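Cag-Z (Helicobacter pylori, PDB 1S2X) is of unknown function but is encoded in the cag pathogenicity island, which specifies a type IV secretion system. Local coordinates at residues A[136-140]-A[141-145]; A[145-149]-A[150-154]. The protein carries 1 engineered substitution. All coordinates share one frame; numbering follows the deposited sequence.

Both contacts are local, lying along the connection that leaves helix 105-135 and enters helix 149-158; their centres are about 10 Å apart and they share Pro-145. Contact 1 is partly buried: Leu-138, Pro-139 and Leu-143 are enclosed, and its chemistry is mostly apolar packing round a backbone turn. Contact 2 lies at the surface, where no touching residue is fully buried, and depends more on polar bonds, with an aspartate carboxylate receiving backbone N-H groups at a helix start. The two meet at Met-152, a selenomethionine: its backbone O lies 4.0 Å from Leu-138 CD2, and its side chain packs on Leu-143.

Contact 1 (A[136-140]-A[141-145]); sequences SYLPR and EYLPP
Pro-139 and Tyr-142 close a type I turn: the Tyr-142 N-H reaches Pro-139 O over 3.1 Å at 168°, and the helical backbone angles of Arg-140 and Glu-141, between them, are those of that turn. A second bond, overlapping the first, runs from Leu-143 N to Arg-140 O and is weak at 3.5 Å.

The side chains close over this turn from different sides. Pro-139 presents CG to the edge of the Tyr-142 ring, 3.8 Å from CD2 and near the ring plane, so this is an edge contact rather than a face stack. Glu-141 CG lies over one face of the same ring, 3.3 Å above the plane and offset toward the rim. From there the Glu-141 side chain bends at chi2 (-94°) and brings OE2 to 3.8 Å from Pro-139 CB. On the flank of the turn next to helix 149-158, Leu-138 and Leu-143 cross at about a right angle and meet through their CD1 methyls at 3.8 Å. Leu-138 extends there with CG opposite its backbone N (chi1 179°).

Two helices receive this loop. Pro-139 packs on Arg-35 and Tyr-142 on Ile-39 of helix 31-43, where the Tyr-142 OH is hydrogen-bonded to Gln-40 NE2. Leu-138 faces the other way, packing on Ala-155 and Phe-156 of helix 149-158.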
loop_
_atom_site.group_PDB
_atom_site.type_symbol
_atom_site.label_atom_id
_atom_site.label_comp_id
_atom_site.label_asym_id
_atom_site.label_seq_id
_atom_site.Cartn_x
_atom_site.Cartn_y
_atom_site.Cartn_z
ATOM N N SER A 136 -2.195 -4.913 -10.109
ATOM C CA SER A 136 -1.582 -5.395 -11.345
ATOM C C SER A 136 -1.476 -6.904 -11.458
ATOM O O SER A 136 -1.013 -7.348 -12.518
ATOM C CB SER A 136 -0.167 -4.792 -11.475
ATOM O OG SER A 136 0.729 -5.599 -10.720
ATOM N N TYR A 137 -1.870 -7.703 -10.458
ATOM C CA TYR A 137 -1.929 -9.171 -10.614
ATOM C C TYR A 137 -3.101 -9.640 -11.471
ATOM O O TYR A 137 -3.260 -10.807 -11.846
ATOM C CB TYR A 137 -2.008 -9.836 -9.226
ATOM C CG TYR A 137 -0.608 -10.047 -8.650
ATOM C CD1 TYR A 137 0.035 -11.261 -8.844
ATOM C CD2 TYR A 137 0.044 -9.036 -7.949
ATOM C CE1 TYR A 137 1.309 -11.487 -8.342
ATOM C CE2 TYR A 137 1.315 -9.245 -7.444
ATOM C CZ TYR A 137 1.930 -10.469 -7.648
ATOM O OH TYR A 137 3.199 -10.696 -7.145
ATOM N N LEU A 138 -4.005 -8.735 -11.822
ATOM C CA LEU A 138 -4.938 -8.903 -12.934
ATOM C C LEU A 138 -4.356 -8.020 -14.042
ATOM O O LEU A 138 -4.610 -6.816 -14.070
ATOM C CB LEU A 138 -6.369 -8.501 -12.601
ATOM C CG LEU A 138 -7.384 -8.635 -13.759
ATOM C CD1 LEU A 138 -7.462 -10.087 -14.214
ATOM C CD2 LEU A 138 -8.753 -8.096 -13.369
ATOM N N PRO A 139 -3.516 -8.593 -14.894
ATOM C CA PRO A 139 -2.682 -7.748 -15.752
ATOM C C PRO A 139 -3.546 -7.175 -16.869
ATOM O O PRO A 139 -4.114 -7.885 -17.688
ATOM C CB PRO A 139 -1.634 -8.722 -16.282
ATOM C CG PRO A 139 -2.325 -10.053 -16.280
ATOM C CD PRO A 139 -3.284 -10.022 -15.123
ATOM N N ARG A 140 -3.656 -5.858 -16.905
ATOM C CA ARG A 140 -4.488 -5.226 -17.926
ATOM C C ARG A 140 -4.033 -5.616 -19.322
ATOM O O ARG A 140 -4.839 -5.680 -20.252
ATOM C CB ARG A 140 -4.441 -3.705 -17.797
ATOM C CG ARG A 140 -5.793 -3.017 -17.784
ATOM C CD ARG A 140 -6.732 -3.527 -18.868
ATOM N NE ARG A 140 -8.038 -2.870 -18.818
ATOM C CZ ARG A 140 -9.012 -2.964 -19.712
ATOM N NH1 ARG A 140 -8.889 -3.708 -20.805
ATOM N NH2 ARG A 140 -10.139 -2.300 -19.520
ATOM N N GLU A 141 -2.738 -5.882 -19.500
ATOM C CA GLU A 141 -2.324 -6.107 -20.888
ATOM C C GLU A 141 -2.684 -7.492 -21.419
ATOM O O GLU A 141 -2.461 -7.677 -22.623
ATOM C CB GLU A 141 -0.821 -5.846 -21.002
ATOM C CG GLU A 141 0.058 -6.901 -20.360
ATOM C CD GLU A 141 0.459 -6.578 -18.936
ATOM O OE1 GLU A 141 1.467 -7.149 -18.467
ATOM O OE2 GLU A 141 -0.227 -5.765 -18.272
ATOM N N TYR A 142 -3.220 -8.423 -20.636
ATOM C CA TYR A 142 -3.580 -9.778 -21.040
ATOM C C TYR A 142 -5.080 -10.023 -20.926
ATOM O O TYR A 142 -5.557 -11.161 -21.017
ATOM C CB TYR A 142 -2.792 -10.844 -20.238
ATOM C CG TYR A 142 -1.311 -10.630 -20.505
ATOM C CD1 TYR A 142 -0.840 -10.782 -21.812
ATOM C CD2 TYR A 142 -0.407 -10.276 -19.520
ATOM C CE1 TYR A 142 0.495 -10.596 -22.124
ATOM C CE2 TYR A 142 0.932 -10.083 -19.824
ATOM C CZ TYR A 142 1.380 -10.244 -21.126
ATOM O OH TYR A 142 2.707 -10.059 -21.448
ATOM N N LEU A 143 -5.830 -8.954 -20.733
ATOM C CA LEU A 143 -7.287 -9.014 -20.642
ATOM C C LEU A 143 -7.922 -9.121 -22.028
ATOM O O LEU A 143 -7.637 -8.252 -22.860
ATOM C CB LEU A 143 -7.835 -7.763 -19.962
ATOM C CG LEU A 143 -7.998 -7.744 -18.439
ATOM C CD1 LEU A 143 -7.016 -8.664 -17.750
ATOM C CD2 LEU A 143 -7.846 -6.321 -17.921
ATOM N N PRO A 144 -8.763 -10.115 -22.271
ATOM C CA PRO A 144 -9.440 -10.252 -23.565
ATOM C C PRO A 144 -10.253 -9.007 -23.930
ATOM O O PRO A 144 -10.782 -8.292 -23.073
ATOM C CB PRO A 144 -10.392 -11.432 -23.373
ATOM C CG PRO A 144 -9.977 -12.122 -22.129
ATOM C CD PRO A 144 -9.143 -11.176 -21.324
ATOM N N PRO A 145 -10.394 -8.744 -25.228
ATOM C CA PRO A 145 -10.987 -7.481 -25.677
ATOM C C PRO A 145 -12.467 -7.385 -25.328
ATOM O O PRO A 145 -13.068 -6.316 -25.337
ATOM C CB PRO A 145 -10.799 -7.519 -27.194
ATOM C CG PRO A 145 -10.667 -8.968 -27.532
ATOM C CD PRO A 145 -10.044 -9.632 -26.348
#

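Contact 2 (A[145-149]-A[150-154])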
loop_
_atom_site.group_PDB
_atom_site.type_symbol
_atom_site.label_atom_id
_atom_site.label_comp_id
_atom_site.label_asym_id
_atom_site.label_seq_id
_atom_site.Cartn_x
_atom_site.Cartn_y
_atom_site.Cartn_z
ATOM N N PRO A 145 -10.394 -8.744 -25.228
ATOM C CA PRO A 145 -10.987 -7.481 -25.677
ATOM C C PRO A 145 -12.467 -7.385 -25.328
ATOM O O PRO A 145 -13.068 -6.316 -25.337
ATOM C CB PRO A 145 -10.799 -7.519 -27.194
ATOM C CG PRO A 145 -10.667 -8.968 -27.532
ATOM C CD PRO A 145 -10.044 -9.632 -26.348
ATOM N N PHE A 146 -13.092 -8.510 -25.004
ATOM C CA PHE A 146 -14.512 -8.505 -24.686
ATOM C C PHE A 146 -14.772 -8.373 -23.200
ATOM O O PHE A 146 -15.892 -8.561 -22.731
ATOM C CB PHE A 146 -15.148 -9.792 -25.227
ATOM C CG PHE A 146 -14.435 -11.080 -24.864
ATOM C CD1 PHE A 146 -13.634 -11.747 -25.772
ATOM C CD2 PHE A 146 -14.582 -11.640 -23.608
ATOM C CE1 PHE A 146 -13.006 -12.935 -25.444
ATOM C CE2 PHE A 146 -13.952 -12.821 -23.257
ATOM C CZ PHE A 146 -13.158 -13.480 -24.183
ATOM N N ILE A 147 -13.767 -8.055 -22.390
ATOM C CA ILE A 147 -14.068 -8.009 -20.948
ATOM C C ILE A 147 -14.469 -6.623 -20.483
ATOM O O ILE A 147 -13.833 -5.620 -20.794
ATOM C CB ILE A 147 -12.840 -8.551 -20.191
ATOM C CG1 ILE A 147 -12.420 -9.914 -20.755
ATOM C CG2 ILE A 147 -13.053 -8.632 -18.698
ATOM C CD1 ILE A 147 -13.504 -10.967 -20.565
ATOM N N ASP A 148 -15.559 -6.520 -19.723
ATOM C CA ASP A 148 -16.020 -5.231 -19.235
ATOM C C ASP A 148 -15.625 -5.043 -17.765
ATOM O O ASP A 148 -15.092 -5.976 -17.169
ATOM C CB ASP A 148 -17.536 -5.090 -19.365
ATOM C CG ASP A 148 -18.348 -6.022 -18.493
ATOM O OD1 ASP A 148 -19.595 -6.032 -18.632
ATOM O OD2 ASP A 148 -17.815 -6.777 -17.650
ATOM N N GLY A 149 -15.934 -3.864 -17.252
ATOM C CA GLY A 149 -15.677 -3.470 -15.882
ATOM C C GLY A 149 -16.327 -4.430 -14.909
ATOM O O GLY A 149 -15.910 -4.585 -13.769
ATOM N N ASN A 150 -17.385 -5.115 -15.341
ATOM C CA ASN A 150 -18.077 -5.960 -14.368
ATOM C C ASN A 150 -17.329 -7.284 -14.209
ATOM O O ASN A 150 -17.070 -7.697 -13.082
ATOM C CB ASN A 150 -19.520 -6.195 -14.784
ATOM C CG ASN A 150 -20.359 -6.915 -13.746
ATOM O OD1 ASN A 150 -20.602 -6.429 -12.640
ATOM N ND2 ASN A 150 -20.828 -8.107 -14.118
HETATM N N MSE A 151 -17.000 -7.917 -15.322
HETATM C CA MSE A 151 -16.205 -9.141 -15.294
HETATM C C MSE A 151 -14.831 -8.822 -14.698
HETATM O O MSE A 151 -14.275 -9.695 -14.037
HETATM C CB MSE A 151 -16.079 -9.795 -16.661
HETATM C CG MSE A 151 -17.304 -10.502 -17.196
HETATM SE SE MSE A 151 -17.995 -11.805 -16.145
HETATM C CE MSE A 151 -18.230 -13.113 -17.313
HETATM N N MSE A 152 -14.278 -7.618 -14.881
HETATM C CA MSE A 152 -13.015 -7.323 -14.195
HETATM C C MSE A 152 -13.260 -7.340 -12.687
HETATM O O MSE A 152 -12.444 -7.853 -11.919
HETATM C CB MSE A 152 -12.403 -5.990 -14.600
HETATM C CG MSE A 152 -11.511 -6.030 -15.834
HETATM SE SE MSE A 152 -11.099 -4.350 -16.405
HETATM C CE MSE A 152 -10.259 -3.770 -14.933
ATOM N N GLY A 153 -14.404 -6.799 -12.283
ATOM C CA GLY A 153 -14.789 -6.772 -10.876
ATOM C C GLY A 153 -14.759 -8.159 -10.267
ATOM O O GLY A 153 -14.133 -8.403 -9.224
ATOM N N VAL A 154 -15.430 -9.097 -10.940
ATOM C CA VAL A 154 -15.445 -10.479 -10.458
ATOM C C VAL A 154 -14.056 -11.104 -10.417
ATOM O O VAL A 154 -13.735 -11.826 -9.466
ATOM C CB VAL A 154 -16.394 -11.300 -11.354
ATOM C CG1 VAL A 154 -16.429 -12.761 -10.942
ATOM C CG2 VAL A 154 -17.788 -10.679 -11.292
#
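Asp-148 is the N-cap of helix 149-158, and its carboxylate receives backbone N-H groups of the first turn, those of Asn-150 and Met-151. From CB the side chain turns back over the helix start, because chi1 of 66° sets CG between the backbone N and the carbonyl carbon. CB itself remains 4.0 Å from Asn-150 N, while CG closes to 3.4 Å from that nitrogen. At the tip both oxygens lie against Asn-150 CB, but it is OD2, not OD1, that takes the N-H groups. OD2 accepts the Met-151 N-H over 2.7 Å in a nearly straight bond (175°), the nitrogen lying close to the extension of the CG-OD2 bond. The same oxygen also receives Asn-150 N, but the 124° angle makes that second bond weak. A negative group at this end would probably be stabilised by the helix dipole.

The residue before the cap adds a hydrophobic staple. Ile-147 directs CG2 onto the helix, 4.2 Å from CG of Met-152, the staple partner five residues on, and also touches Met-151 CB; both methionines are selenomethionines. Outside the two segments, Ile-147 packs on Phe-55 and Met-151 on Leu-56, joining the helix start to helix 52-68.

Regular helical bonding begins at the cap itself. The Met-152 N-H bonds to Asp-148 O at 2.9 Å, and the Gly-153 N-H to Gly-149 O at 3.1 Å.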